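Local coordinates for protein NADP-dependent 2-hydroxyacid dehydrogenase (Rhizobium etli, PDB 4XCV) that probably interconverts 2-hydroxyacids and 2-oxoacids, using a bound NADPH as the hydride carrier, at residues S98-M103 / G149-D154; V141-M146 / M162-I167; I167-T172 / D188-K193. One frame throughout, in Å; residues are numbered along the deposited sequence.

Interaction 1: S98-M103 / G149-D154. With NDP (NADPH dihydro-nicotinamide-adenine-dinucleotide phosphate), chain B.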
loop_
_atom_site.group_PDB
_atom_site.type_symbol
_atom_site.label_atom_id
_atom_site.label_comp_id
_atom_site.label_asym_id
_atom_site.label_seq_id
_atom_site.Cartn_x
_atom_site.Cartn_y
_atom_site.Cartn_z
ATOM N N SER A 98 13.360 -3.755 13.819
ATOM C CA SER A 98 12.521 -4.438 12.742
ATOM C C SER A 98 11.037 -4.102 12.586
ATOM O O SER A 98 10.451 -4.468 11.612
ATOM C CB SER A 98 12.582 -5.999 12.954
ATOM O OG SER A 98 13.878 -6.438 13.356
ATOM N N LEU A 99 10.441 -3.387 13.555
ATOM C CA LEU A 99 9.102 -2.910 13.613
ATOM C C LEU A 99 8.834 -1.673 12.757
ATOM O O LEU A 99 7.685 -1.375 12.333
ATOM C CB LEU A 99 8.804 -2.547 15.046
ATOM C CG LEU A 99 7.357 -2.667 15.377
ATOM C CD1 LEU A 99 6.895 -4.093 15.015
ATOM C CD2 LEU A 99 7.255 -2.387 16.862
ATOM N N THR A 100 9.841 -0.821 12.622
ATOM C CA THR A 100 9.714 0.373 11.798
ATOM C C THR A 100 9.158 0.071 10.414
ATOM O O THR A 100 8.199 0.715 9.961
ATOM C CB THR A 100 11.065 1.050 11.665
ATOM O OG1 THR A 100 11.534 1.339 12.987
ATOM C CG2 THR A 100 10.994 2.284 10.852
ATOM N N THR A 101 9.690 -0.952 9.734
ATOM C CA THR A 101 9.252 -1.253 8.392
ATOM C C THR A 101 7.788 -1.744 8.386
ATOM O O THR A 101 7.056 -1.516 7.421
ATOM C CB THR A 101 10.245 -2.202 7.672
ATOM O OG1 THR A 101 10.063 -2.111 6.260
ATOM C CG2 THR A 101 10.117 -3.632 8.137
ATOM N N ARG A 102 7.366 -2.406 9.443
ATOM C CA ARG A 102 5.994 -2.891 9.545
ATOM C C ARG A 102 5.029 -1.737 9.769
ATOM O O ARG A 102 3.915 -1.692 9.214
ATOM C CB ARG A 102 5.852 -3.963 10.616
ATOM C CG ARG A 102 6.658 -5.226 10.247
ATOM C CD ARG A 102 6.378 -6.422 11.113
ATOM N NE ARG A 102 5.039 -6.820 10.823
ATOM C CZ ARG A 102 4.027 -6.837 11.666
ATOM N NH1 ARG A 102 4.238 -6.639 12.996
ATOM N NH2 ARG A 102 2.852 -7.124 11.191
ATOM N N MET A 103 5.422 -0.723 10.541
ATOM C CA MET A 103 4.569 0.467 10.697
ATOM C C MET A 103 4.437 1.132 9.362
ATOM O O MET A 103 3.336 1.562 8.975
ATOM C CB MET A 103 5.163 1.459 11.694
ATOM C CG MET A 103 4.285 2.690 11.835
ATOM S SD MET A 103 2.593 2.383 12.377
ATOM C CE MET A 103 2.880 2.325 14.126
ATOM N N GLY A 149 10.001 11.062 13.862
ATOM C CA GLY A 149 11.021 10.300 14.593
ATOM C C GLY A 149 11.350 9.039 13.818
ATOM O O GLY A 149 11.346 9.032 12.568
ATOM N N ILE A 150 11.651 7.971 14.522
ATOM C CA ILE A 150 12.014 6.725 13.874
ATOM C C ILE A 150 10.894 6.279 12.924
ATOM O O ILE A 150 11.134 5.962 11.754
ATOM C CB ILE A 150 12.276 5.655 14.922
ATOM C CG1 ILE A 150 13.478 6.030 15.816
ATOM C CG2 ILE A 150 12.422 4.306 14.271
ATOM C CD1 ILE A 150 14.820 5.996 15.170
ATOM N N LEU A 151 9.641 6.326 13.395
ATOM C CA LEU A 151 8.540 5.851 12.585
ATOM C C LEU A 151 8.167 6.864 11.509
ATOM O O LEU A 151 8.038 6.501 10.348
ATOM C CB LEU A 151 7.337 5.501 13.464
ATOM C CG LEU A 151 7.581 4.419 14.464
ATOM C CD1 LEU A 151 6.311 4.156 15.279
ATOM C CD2 LEU A 151 8.124 3.128 13.851
ATOM N N GLY A 152 8.047 8.137 11.848
ATOM C CA GLY A 152 7.600 9.089 10.860
ATOM C C GLY A 152 8.569 9.263 9.732
ATOM O O GLY A 152 8.138 9.446 8.595
ATOM N N GLN A 153 9.862 9.236 9.989
ATOM C CA GLN A 153 10.781 9.422 8.873
ATOM C C GLN A 153 10.790 8.260 7.905
ATOM O O GLN A 153 11.018 8.453 6.713
ATOM C CB GLN A 153 12.173 9.752 9.367
ATOM C CG GLN A 153 12.247 11.118 10.015
ATOM C CD GLN A 153 13.642 11.421 10.521
ATOM O OE1 GLN A 153 13.850 11.783 11.698
ATOM N NE2 GLN A 153 14.592 11.310 9.639
ATOM N N ASP A 154 10.548 7.037 8.386
ATOM C CA ASP A 154 10.419 5.926 7.475
ATOM C C ASP A 154 9.149 5.984 6.649
ATOM O O ASP A 154 9.161 5.706 5.449
ATOM C CB ASP A 154 10.521 4.606 8.239
ATOM C CG ASP A 154 10.839 3.447 7.325
ATOM O OD1 ASP A 154 11.990 3.424 6.801
ATOM O OD2 ASP A 154 10.047 2.533 7.090
HETATM P PA NDP B . 10.284 9.228 18.294
HETATM O O1A NDP B . 11.430 8.729 17.470
HETATM O O2A NDP B . 10.492 9.623 19.742
HETATM O O5B NDP B . 9.648 10.459 17.495
HETATM C C5B NDP B . 8.620 11.236 18.117
HETATM C C4B NDP B . 8.279 12.362 17.170
HETATM O O4B NDP B . 7.167 13.066 17.714
HETATM C C3B NDP B . 9.420 13.339 17.008
HETATM O O3B NDP B . 9.473 13.823 15.651
HETATM C C2B NDP B . 8.997 14.430 17.955
HETATM O O2B NDP B . 9.502 15.756 17.636
HETATM C C1B NDP B . 7.483 14.425 17.759
HETATM N N9A NDP B . 6.756 15.078 18.849
HETATM C C8A NDP B . 6.777 14.690 20.140
HETATM N N7A NDP B . 6.070 15.593 20.886
HETATM C C5A NDP B . 5.653 16.566 20.022
HETATM C C6A NDP B . 4.966 17.769 20.184
HETATM N N6A NDP B . 4.490 18.143 21.373
HETATM N N1A NDP B . 4.747 18.519 19.098
HETATM C C2A NDP B . 5.195 18.131 17.885
HETATM N N3A NDP B . 5.875 16.996 17.650
HETATM C C4A NDP B . 6.074 16.242 18.752
HETATM O O3 NDP B . 9.090 8.150 18.290
HETATM P PN NDP B . 8.767 6.988 17.228
HETATM O O1N NDP B . 8.704 7.629 15.882
HETATM O O2N NDP B . 9.689 5.873 17.371
HETATM O O5D NDP B . 7.355 6.505 17.740
HETATM C C5D NDP B . 6.264 7.429 17.862
HETATM C C4D NDP B . 5.211 6.762 18.756
HETATM O O4D NDP B . 4.588 5.691 18.061
HETATM C C3D NDP B . 5.737 6.112 20.006
HETATM O O3D NDP B . 5.908 7.071 21.065
HETATM C C2D NDP B . 4.693 5.058 20.336
HETATM O O2D NDP B . 3.744 5.602 21.286
HETATM C C1D NDP B . 3.964 4.848 19.040
HETATM N N1N NDP B . 4.004 3.487 18.497
HETATM C C2N NDP B . 2.845 2.845 18.145
HETATM C C3N NDP B . 2.846 1.554 17.738
HETATM C C7N NDP B . 1.651 0.868 17.322
HETATM O O7N NDP B . 1.693 -0.385 17.322
HETATM N N7N NDP B . 0.553 1.485 16.923
HETATM C C4N NDP B . 4.126 0.829 17.588
HETATM C C5N NDP B . 5.285 1.623 17.954
HETATM C C6N NDP B . 5.246 2.856 18.409
HETATM P P2B NDP B . 11.102 16.010 17.578
HETATM O O1X NDP B . 11.249 17.495 17.491
HETATM O O2X NDP B . 11.660 15.417 18.861
HETATM O O3X NDP B . 11.615 15.260 16.418
#
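Thr-100, early in helix 100-116, meets the first turns of helix 150-162 at Ile-150, Leu-151 and Asp-154. Just before these, Gly-149 holds the N-cap position with its CA 3.2 Å from NADPH O5B; any side chain would run into that oxygen, so glycine suits the place. Ile-150 offers its backbone N to NADPH O1A at 3.1 Å, while its CG2 branch reaches Thr-100 OG1 at 3.4 Å, the two side chains crossing at about a right angle. Leu-151 N follows with a nearly straight bond (165°) to NADPH O1N, 3.0 Å long, and its forked end serves two neighbours: CD1 lies 3.6 Å from C6N of the nicotinamide, CD2 3.8 Å from Thr-100 CA and also against Met-103 CB. Putting an alanine here would probably take away the CD2 contact with Thr-100 and Met-103 and leave a gap beside the nicotinamide. Asp-154, its CG anti to the backbone N (chi1 -162°), rests CB 3.5 Å from Thr-100 CG2 and turns OD2 to Ser-104 and Lys-158. Apolar packing thus joins the helices, while successive amides at a helix N-terminus hold the diphosphate, consistent with a Rossmann GxGxxG turn whose helix dipole would favour the negative charge.

Interaction 2: V141-M146 / M162-I167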
loop_
_atom_site.group_PDB
_atom_site.type_symbol
_atom_site.label_atom_id
_atom_site.label_comp_id
_atom_site.label_asym_id
_atom_site.label_seq_id
_atom_site.Cartn_x
_atom_site.Cartn_y
_atom_site.Cartn_z
ATOM N N VAL A 141 -2.369 14.401 -3.838
ATOM C CA VAL A 141 -2.827 14.328 -2.467
ATOM C C VAL A 141 -1.644 14.571 -1.537
ATOM O O VAL A 141 -0.545 14.001 -1.732
ATOM C CB VAL A 141 -3.453 12.946 -2.202
ATOM C CG1 VAL A 141 -3.762 12.768 -0.721
ATOM C CG2 VAL A 141 -4.680 12.779 -3.068
ATOM N N THR A 142 -1.835 15.426 -0.553
ATOM C CA THR A 142 -0.775 15.674 0.436
ATOM C C THR A 142 -1.042 14.910 1.713
ATOM O O THR A 142 -2.081 15.058 2.379
ATOM C CB THR A 142 -0.674 17.145 0.776
ATOM O OG1 THR A 142 -0.307 17.868 -0.417
ATOM C CG2 THR A 142 0.365 17.452 1.866
ATOM N N VAL A 143 -0.086 14.054 2.037
ATOM C CA VAL A 143 -0.046 13.385 3.343
ATOM C C VAL A 143 0.813 14.213 4.295
ATOM O O VAL A 143 1.977 14.534 3.991
ATOM C CB VAL A 143 0.514 11.951 3.241
ATOM C CG1 VAL A 143 0.417 11.294 4.602
ATOM C CG2 VAL A 143 -0.238 11.138 2.197
ATOM N N GLY A 144 0.203 14.623 5.418
ATOM C CA GLY A 144 0.885 15.353 6.471
ATOM C C GLY A 144 1.209 14.428 7.615
ATOM O O GLY A 144 0.295 13.946 8.295
ATOM N N VAL A 145 2.507 14.155 7.813
ATOM C CA VAL A 145 2.949 13.244 8.864
ATOM C C VAL A 145 3.283 14.049 10.120
ATOM O O VAL A 145 4.145 14.924 10.096
ATOM C CB VAL A 145 4.133 12.398 8.389
ATOM C CG1 VAL A 145 4.549 11.435 9.471
ATOM C CG2 VAL A 145 3.742 11.639 7.118
ATOM N N MET A 146 2.624 13.714 11.215
ATOM C CA MET A 146 2.823 14.362 12.514
ATOM C C MET A 146 3.654 13.425 13.352
ATOM O O MET A 146 3.217 12.345 13.775
ATOM C CB MET A 146 1.504 14.706 13.199
ATOM C CG MET A 146 0.680 15.642 12.332
ATOM S SD MET A 146 -0.881 16.216 13.072
ATOM C CE MET A 146 -0.360 17.579 14.006
ATOM N N MET A 162 5.890 6.062 -3.223
ATOM C CA MET A 162 4.633 5.712 -3.835
ATOM C C MET A 162 4.012 6.837 -4.645
ATOM O O MET A 162 3.112 6.570 -5.426
ATOM C CB MET A 162 3.648 5.218 -2.749
ATOM C CG MET A 162 4.005 3.863 -2.150
ATOM S SD MET A 162 4.341 2.565 -3.366
ATOM C CE MET A 162 2.784 2.538 -4.256
ATOM N N GLY A 163 4.438 8.073 -4.443
ATOM C CA GLY A 163 4.040 9.168 -5.291
ATOM C C GLY A 163 3.303 10.282 -4.561
ATOM O O GLY A 163 2.997 11.288 -5.165
ATOM N N PHE A 164 2.984 10.104 -3.277
ATOM C CA PHE A 164 2.266 11.161 -2.554
ATOM C C PHE A 164 3.109 12.406 -2.444
ATOM O O PHE A 164 4.325 12.336 -2.354
ATOM C CB PHE A 164 1.918 10.697 -1.144
ATOM C CG PHE A 164 0.822 9.678 -1.087
ATOM C CD1 PHE A 164 -0.513 10.070 -1.192
ATOM C CD2 PHE A 164 1.117 8.332 -0.929
ATOM C CE1 PHE A 164 -1.525 9.149 -1.099
ATOM C CE2 PHE A 164 0.111 7.388 -0.880
ATOM C CZ PHE A 164 -1.212 7.808 -0.957
ATOM N N ASN A 165 2.447 13.554 -2.396
ATOM C CA ASN A 165 3.118 14.757 -1.870
ATOM C C ASN A 165 3.110 14.560 -0.356
ATOM O O ASN A 165 2.110 14.133 0.190
ATOM C CB ASN A 165 2.362 16.026 -2.289
ATOM C CG ASN A 165 3.105 17.263 -1.910
ATOM O OD1 ASN A 165 4.277 17.408 -2.240
ATOM N ND2 ASN A 165 2.466 18.135 -1.184
ATOM N N VAL A 166 4.233 14.816 0.303
ATOM C CA VAL A 166 4.330 14.616 1.730
ATOM C C VAL A 166 4.901 15.850 2.383
ATOM O O VAL A 166 5.855 16.419 1.900
ATOM C CB VAL A 166 5.216 13.387 2.060
ATOM C CG1 VAL A 166 5.258 13.142 3.564
ATOM C CG2 VAL A 166 4.735 12.139 1.309
ATOM N N ILE A 167 4.308 16.222 3.511
ATOM C CA ILE A 167 4.829 17.295 4.363
ATOM C C ILE A 167 4.914 16.737 5.784
ATOM O O ILE A 167 4.266 15.733 6.096
ATOM C CB ILE A 167 3.988 18.575 4.287
ATOM C CG1 ILE A 167 2.558 18.356 4.763
ATOM C CG2 ILE A 167 4.007 19.086 2.866
ATOM C CD1 ILE A 167 1.664 19.595 4.767
#
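Strands 142-146 and 165-167 run parallel, their axes 4.5 Å apart at 24°, with backbone bonds from Asn-165 N to Val-141 O, Val-143 N to Asn-165 O, Ile-167 N to Val-143 O and Val-145 N to Ile-167 O. On one face Thr-142 and Asn-165 lie side by side, pointing the same way. The amide swings out on the side opposite the backbone N (chi1 -173°), and ND2 of Asn-165 gives OG1 of Thr-142 an almost straight bond of 2.9 Å (174°), with the hydroxyl in the amide plane. Farther along this face, Ile-167 CG1 packs 3.7 Å from Thr-142 CG2 and 3.8 Å from Gly-144 CA. Val-143 and Val-166 point to the opposite face; Val-143 CG2 comes obliquely to CD1 of Phe-164, just before the strand, at 3.6 Å, while Val-141 O sits at the edge of that ring. Beta-branched Val-145 and Val-166, favourable in strands, meet at CG2 and CG1. The strands are the arms of a right-handed beta-alpha-beta crossover through helix 150-162: main-chain bonds set the register, a single side-chain bond reinforces it, and Val-143, Val-145 and Phe-164 pack against Leu-159 and Val-156 on one side of the linking helix.

Interaction 3: I167-T172 / D188-K193. With NDP (NADPH dihydro-nicotinamide-adenine-dinucleotide phosphate), chain B.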
loop_
_atom_site.group_PDB
_atom_site.type_symbol
_atom_site.label_atom_id
_atom_site.label_comp_id
_atom_site.label_asym_id
_atom_site.label_seq_id
_atom_site.Cartn_x
_atom_site.Cartn_y
_atom_site.Cartn_z
ATOM N N ILE A 167 4.308 16.222 3.511
ATOM C CA ILE A 167 4.829 17.295 4.363
ATOM C C ILE A 167 4.914 16.737 5.784
ATOM O O ILE A 167 4.266 15.733 6.096
ATOM C CB ILE A 167 3.988 18.575 4.287
ATOM C CG1 ILE A 167 2.558 18.356 4.763
ATOM C CG2 ILE A 167 4.007 19.086 2.866
ATOM C CD1 ILE A 167 1.664 19.595 4.767
ATOM N N GLY A 168 5.723 17.365 6.648
ATOM C CA GLY A 168 5.876 16.873 8.013
ATOM C C GLY A 168 5.848 17.951 9.052
ATOM O O GLY A 168 6.107 19.130 8.793
ATOM N N TRP A 169 5.525 17.512 10.264
ATOM C CA TRP A 169 5.412 18.396 11.400
ATOM C C TRP A 169 6.040 17.678 12.606
ATOM O O TRP A 169 5.806 16.501 12.840
ATOM C CB TRP A 169 3.936 18.702 11.648
ATOM C CG TRP A 169 3.641 19.583 12.840
ATOM C CD1 TRP A 169 3.661 20.956 12.855
ATOM C CD2 TRP A 169 3.228 19.191 14.151
ATOM N NE1 TRP A 169 3.252 21.427 14.080
ATOM C CE2 TRP A 169 2.980 20.362 14.894
ATOM C CE3 TRP A 169 2.986 17.973 14.777
ATOM C CZ2 TRP A 169 2.511 20.344 16.210
ATOM C CZ3 TRP A 169 2.509 17.970 16.056
ATOM C CH2 TRP A 169 2.277 19.128 16.767
ATOM N N SER A 170 6.833 18.424 13.354
ATOM C CA SER A 170 7.469 17.893 14.578
ATOM C C SER A 170 7.784 19.026 15.492
ATOM O O SER A 170 7.615 20.183 15.146
ATOM C CB SER A 170 8.698 17.072 14.237
ATOM O OG SER A 170 9.633 17.770 13.454
ATOM N N ARG A 171 8.209 18.709 16.707
ATOM C CA ARG A 171 8.400 19.744 17.718
ATOM C C ARG A 171 9.486 20.722 17.298
ATOM O O ARG A 171 9.331 21.972 17.417
ATOM C CB ARG A 171 8.709 19.062 19.080
ATOM C CG ARG A 171 8.546 19.964 20.264
ATOM C CD ARG A 171 8.570 19.170 21.581
ATOM N NE ARG A 171 9.855 18.495 21.829
ATOM C CZ ARG A 171 10.930 19.002 22.420
ATOM N NH1 ARG A 171 10.934 20.243 22.881
ATOM N NH2 ARG A 171 12.033 18.257 22.551
ATOM N N THR A 172 10.592 20.191 16.834
ATOM C CA THR A 172 11.653 20.933 16.165
ATOM C C THR A 172 11.633 20.591 14.706
ATOM O O THR A 172 11.612 19.420 14.331
ATOM C CB THR A 172 13.027 20.576 16.777
ATOM O OG1 THR A 172 13.027 20.992 18.138
ATOM C CG2 THR A 172 14.137 21.288 16.080
ATOM N N ASP A 188 -1.181 25.130 12.482
ATOM C CA ASP A 188 -2.359 25.499 11.694
ATOM C C ASP A 188 -2.069 25.565 10.188
ATOM O O ASP A 188 -2.868 25.121 9.336
ATOM C CB ASP A 188 -2.997 26.820 12.166
ATOM C CG ASP A 188 -3.611 26.723 13.554
ATOM O OD1 ASP A 188 -3.642 25.634 14.133
ATOM O OD2 ASP A 188 -4.053 27.797 14.059
ATOM N N ARG A 189 -0.909 26.105 9.827
ATOM C CA ARG A 189 -0.517 26.145 8.444
ATOM C C ARG A 189 -0.352 24.741 7.867
ATOM O O ARG A 189 -0.728 24.473 6.724
ATOM C CB ARG A 189 0.805 26.909 8.346
ATOM C CG ARG A 189 1.314 27.015 6.972
ATOM C CD ARG A 189 2.588 27.815 7.002
ATOM N NE ARG A 189 3.137 27.790 5.686
ATOM C CZ ARG A 189 4.295 28.302 5.374
ATOM N NH1 ARG A 189 5.027 28.889 6.308
ATOM N NH2 ARG A 189 4.715 28.196 4.121
ATOM N N PHE A 190 0.286 23.879 8.634
ATOM C CA PHE A 190 0.521 22.501 8.219
ATOM C C PHE A 190 -0.812 21.803 8.034
ATOM O O PHE A 190 -1.011 21.143 7.021
ATOM C CB PHE A 190 1.379 21.810 9.280
ATOM C CG PHE A 190 1.373 20.306 9.235
ATOM C CD1 PHE A 190 2.286 19.583 8.459
ATOM C CD2 PHE A 190 0.452 19.575 9.999
ATOM C CE1 PHE A 190 2.251 18.188 8.486
ATOM C CE2 PHE A 190 0.445 18.199 10.008
ATOM C CZ PHE A 190 1.337 17.518 9.245
ATOM N N LEU A 191 -1.743 21.963 8.976
ATOM C CA LEU A 191 -3.046 21.285 8.826
ATOM C C LEU A 191 -3.814 21.730 7.583
ATOM O O LEU A 191 -4.412 20.927 6.861
ATOM C CB LEU A 191 -3.931 21.529 10.053
ATOM C CG LEU A 191 -3.457 20.863 11.349
ATOM C CD1 LEU A 191 -4.278 21.384 12.526
ATOM C CD2 LEU A 191 -3.552 19.375 11.267
ATOM N N ALA A 192 -3.729 23.022 7.291
ATOM C CA ALA A 192 -4.430 23.572 6.134
ATOM C C ALA A 192 -3.953 23.052 4.793
ATOM O O ALA A 192 -4.702 23.134 3.804
ATOM C CB ALA A 192 -4.318 25.088 6.160
ATOM N N LYS A 193 -2.739 22.516 4.760
ATOM C CA LYS A 193 -2.153 21.897 3.574
ATOM C C LYS A 193 -2.352 20.395 3.490
ATOM O O LYS A 193 -1.954 19.800 2.502
ATOM C CB LYS A 193 -0.612 22.141 3.573
ATOM C CG LYS A 193 -0.167 23.569 3.421
ATOM C CD LYS A 193 1.329 23.780 3.685
ATOM C CE LYS A 193 2.240 22.998 2.743
ATOM N NZ LYS A 193 2.394 23.642 1.410
HETATM P PA NDP B . 10.284 9.228 18.294
HETATM O O1A NDP B . 11.430 8.729 17.470
HETATM O O2A NDP B . 10.492 9.623 19.742
HETATM O O5B NDP B . 9.648 10.459 17.495
HETATM C C5B NDP B . 8.620 11.236 18.117
HETATM C C4B NDP B . 8.279 12.362 17.170
HETATM O O4B NDP B . 7.167 13.066 17.714
HETATM C C3B NDP B . 9.420 13.339 17.008
HETATM O O3B NDP B . 9.473 13.823 15.651
HETATM C C2B NDP B . 8.997 14.430 17.955
HETATM O O2B NDP B . 9.502 15.756 17.636
HETATM C C1B NDP B . 7.483 14.425 17.759
HETATM N N9A NDP B . 6.756 15.078 18.849
HETATM C C8A NDP B . 6.777 14.690 20.140
HETATM N N7A NDP B . 6.070 15.593 20.886
HETATM C C5A NDP B . 5.653 16.566 20.022
HETATM C C6A NDP B . 4.966 17.769 20.184
HETATM N N6A NDP B . 4.490 18.143 21.373
HETATM N N1A NDP B . 4.747 18.519 19.098
HETATM C C2A NDP B . 5.195 18.131 17.885
HETATM N N3A NDP B . 5.875 16.996 17.650
HETATM C C4A NDP B . 6.074 16.242 18.752
HETATM O O3 NDP B . 9.090 8.150 18.290
HETATM P PN NDP B . 8.767 6.988 17.228
HETATM O O1N NDP B . 8.704 7.629 15.882
HETATM O O2N NDP B . 9.689 5.873 17.371
HETATM O O5D NDP B . 7.355 6.505 17.740
HETATM C C5D NDP B . 6.264 7.429 17.862
HETATM C C4D NDP B . 5.211 6.762 18.756
HETATM O O4D NDP B . 4.588 5.691 18.061
HETATM C C3D NDP B . 5.737 6.112 20.006
HETATM O O3D NDP B . 5.908 7.071 21.065
HETATM C C2D NDP B . 4.693 5.058 20.336
HETATM O O2D NDP B . 3.744 5.602 21.286
HETATM C C1D NDP B . 3.964 4.848 19.040
HETATM N N1N NDP B . 4.004 3.487 18.497
HETATM C C2N NDP B . 2.845 2.845 18.145
HETATM C C3N NDP B . 2.846 1.554 17.738
HETATM C C7N NDP B . 1.651 0.868 17.322
HETATM O O7N NDP B . 1.693 -0.385 17.322
HETATM N N7N NDP B . 0.553 1.485 16.923
HETATM C C4N NDP B . 4.126 0.829 17.588
HETATM C C5N NDP B . 5.285 1.623 17.954
HETATM C C6N NDP B . 5.246 2.856 18.409
HETATM P P2B NDP B . 11.102 16.010 17.578
HETATM O O1X NDP B . 11.249 17.495 17.491
HETATM O O2X NDP B . 11.660 15.417 18.861
HETATM O O3X NDP B . 11.615 15.260 16.418
#
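In the Rossmann fold of the cofactor domain, strand 165-169 ends at the adenosine pocket, and here Trp-169 packs on Phe-190 of helix 187-192; the axes of 167-169 and 188-192 pass 9.3 Å apart at 149°, roughly antiparallel. Trp-169 CB stands over the middle of the Phe-190 ring, 3.5 Å from its centroid and only 7° off the normal, a CH-pi contact. A nearly trans first torsion (chi1 178°) then carries the indole away from the helix to the adenine, whose C2 edge lies over the indole face, NADPH C2A being 3.3 Å from Trp-169 CH2. A bond from NE1 to Ala-184 O fixes the rotation of this broad, flat side chain. Phe-190 CE1 also touches the backbone of Gly-168, at 3.6 Å from its C, and the CG1 of Ile-167. The latter's CD1 reaches on to Lys-193 CB at 3.6 Å, so the lysine contributes its aliphatic base here while NZ pairs with Glu-180. Past the strand, backbone amides take over: Thr-172 N donates to NADPH O1X, on the 2'-phosphate, at 2.9 Å, and Arg-171 N adds a weak bond to NADPH O2B. Gripping a phosphate that NAD lacks is consistent with the use of NADP. The turn is braced from within by Ser-170 OG, which donates to Thr-172 O at 2.7 Å from well above the carbonyl plane.

How the interactions relate
Interactions 2 and 3 share the seven-stranded parallel sheet, while interaction 1 joins two helices beside it. Interactions 1 and 2 alternate along the chain, through strand 142-146, helix 150-162 and strand 165-169; the centres of the two interactions lie about 16 Å apart, and they touch where Gly-152 CA meets Val-145 CG1. Interaction 3 follows in series, its centre about 11 Å from that of interaction 2, sharing Ile-167 and tied to it by a probable hydrogen bond between Val-145 O and Trp-169 N; Met-146 packs on both Trp-169 and Phe-190. Interactions 1 and 3 do not touch, yet both contact NADPH, the first at its diphosphate and nicotinamide, the third at its adenosine end, while interaction 2 pairs the two strands that connect these regions.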